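Local coordinates for alpha-amylase (Eisenia fetida, PDB 6M4K), which probably hydrolyses internal alpha-1,4-glucosidic linkages in starch-like polysaccharides, as a calcium- and chloride-dependent member of glycoside hydrolase family 13, at residues Arg396-Asn399 with Val400-Asn404. Numbering follows the deposited sequence.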
loop_
_atom_site.group_PDB
_atom_site.type_symbol
_atom_site.label_atom_id
_atom_site.label_comp_id
_atom_site.label_asym_id
_atom_site.label_seq_id
_atom_site.Cartn_x
_atom_site.Cartn_y
_atom_site.Cartn_z
ATOM N N ARG A 396 -5.448 3.414 15.668
ATOM C CA ARG A 396 -5.206 3.662 17.086
ATOM C C ARG A 396 -5.156 2.358 17.878
ATOM O O ARG A 396 -4.265 2.177 18.712
ATOM C CB ARG A 396 -6.241 4.645 17.647
ATOM C CG ARG A 396 -6.002 4.998 19.116
ATOM C CD ARG A 396 -6.841 6.181 19.553
ATOM N NE ARG A 396 -8.261 5.853 19.473
ATOM C CZ ARG A 396 -9.246 6.664 19.844
ATOM N NH1 ARG A 396 -8.972 7.870 20.323
ATOM N NH2 ARG A 396 -10.506 6.255 19.738
ATOM N N PHE A 397 -6.089 1.430 17.616
ATOM C CA PHE A 397 -6.047 0.112 18.249
ATOM C C PHE A 397 -4.703 -0.554 17.991
ATOM O O PHE A 397 -4.046 -1.040 18.914
ATOM C CB PHE A 397 -7.189 -0.747 17.682
ATOM C CG PHE A 397 -7.302 -2.145 18.271
ATOM C CD1 PHE A 397 -6.410 -3.148 17.914
ATOM C CD2 PHE A 397 -8.362 -2.473 19.114
ATOM C CE1 PHE A 397 -6.537 -4.423 18.422
ATOM C CE2 PHE A 397 -8.505 -3.750 19.628
ATOM C CZ PHE A 397 -7.591 -4.729 19.293
ATOM N N HIS A 398 -4.291 -0.586 16.725
ATOM C CA HIS A 398 -3.005 -1.158 16.333
ATOM C C HIS A 398 -1.860 -0.525 17.108
ATOM O O HIS A 398 -0.970 -1.228 17.598
ATOM C CB HIS A 398 -2.842 -0.892 14.836
ATOM C CG HIS A 398 -1.511 -1.273 14.261
ATOM N ND1 HIS A 398 -1.293 -2.472 13.618
ATOM C CD2 HIS A 398 -0.351 -0.580 14.170
ATOM C CE1 HIS A 398 -0.050 -2.507 13.163
ATOM N NE2 HIS A 398 0.550 -1.380 13.509
ATOM N N ASN A 399 -1.871 0.803 17.239
ATOM C CA ASN A 399 -0.802 1.485 17.962
ATOM C C ASN A 399 -0.825 1.123 19.442
ATOM O O ASN A 399 0.227 0.868 20.041
ATOM C CB ASN A 399 -0.931 3.005 17.786
ATOM C CG ASN A 399 -0.693 3.466 16.353
ATOM O OD1 ASN A 399 0.006 2.813 15.581
ATOM N ND2 ASN A 399 -1.273 4.603 16.005
ATOM N N VAL A 400 -2.018 1.081 20.048
ATOM C CA VAL A 400 -2.136 0.740 21.466
ATOM C C VAL A 400 -1.674 -0.692 21.713
ATOM O O VAL A 400 -1.070 -0.998 22.749
ATOM C CB VAL A 400 -3.582 0.986 21.947
ATOM C CG1 VAL A 400 -3.830 0.345 23.318
ATOM C CG2 VAL A 400 -3.878 2.480 21.983
ATOM N N ALA A 401 -1.952 -1.588 20.773
ATOM C CA ALA A 401 -1.682 -3.012 20.907
ATOM C C ALA A 401 -0.242 -3.390 20.588
ATOM O O ALA A 401 0.137 -4.544 20.815
ATOM C CB ALA A 401 -2.603 -3.780 19.962
ATOM N N ILE A 402 0.554 -2.455 20.054
ATOM C CA ILE A 402 1.872 -2.775 19.502
ATOM C C ILE A 402 2.719 -3.562 20.501
ATOM O O ILE A 402 2.782 -3.241 21.690
ATOM C CB ILE A 402 2.567 -1.491 19.006
ATOM C CG1 ILE A 402 3.667 -1.823 17.998
ATOM C CG2 ILE A 402 3.116 -0.688 20.152
ATOM C CD1 ILE A 402 3.300 -1.462 16.562
ATOM N N GLY A 403 3.359 -4.617 20.011
ATOM C CA GLY A 403 4.262 -5.413 20.823
ATOM C C GLY A 403 3.612 -6.481 21.673
ATOM O O GLY A 403 4.328 -7.230 22.351
ATOM N N ASN A 404 2.316 -6.578 21.670
ATOM C CA ASN A 404 1.655 -7.621 22.430
ATOM C C ASN A 404 1.340 -8.807 21.530
ATOM O O ASN A 404 1.040 -8.636 20.345
ATOM C CB ASN A 404 0.352 -7.088 23.030
ATOM C CG ASN A 404 0.591 -6.123 24.159
ATOM O OD1 ASN A 404 0.602 -6.510 25.329
ATOM N ND2 ASN A 404 0.784 -4.852 23.821
#
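Val400 and Ala401 donate their backbone N-H groups to Arg396 and Phe397 in the last turn of helix 389-401, which gives a worked example of a helix running into a type II beta turn, Ala401 to Asn404, here in a GH13 barrel enzyme. The first bond is the straighter, Val400 N to Arg396 O at 2.8 Å with an N-H...O angle of 163°. At Ile402 the pattern tightens from four residues back to three, and its N makes a weak bond of 3.3 Å to Asn399 O.

The side chain of Ile402 lies back along the preceding turn. Its CB sits 3.5 Å from Asn399 O, and CG2, flanked by both N and C of its own backbone, comes closer still to the same oxygen. CG1 leaves anti to the backbone N (chi1 -159°) and carries CD1 to within 4.1 Å of His398 NE2, meeting the imidazole obliquely. That ring is fixed by polar partners at both nitrogens, NE2 bonding Asp17 and ND1 the carbonyl of Leu333. Phe397 CE1 touches Ala401 CB, and the Phe397 side chain also touches Ala494; Val400 rests on His496 of the same strand, 492-496, so the helix end packs against the C-terminal all-beta domain.

Gly403 takes the positive phi of 84° that this turn needs. Beyond it, Asn404 folds back, and Ala401 O accepts twice: from the backbone N and from ND2, which lies 3.1 Å away, above the carbonyl plane.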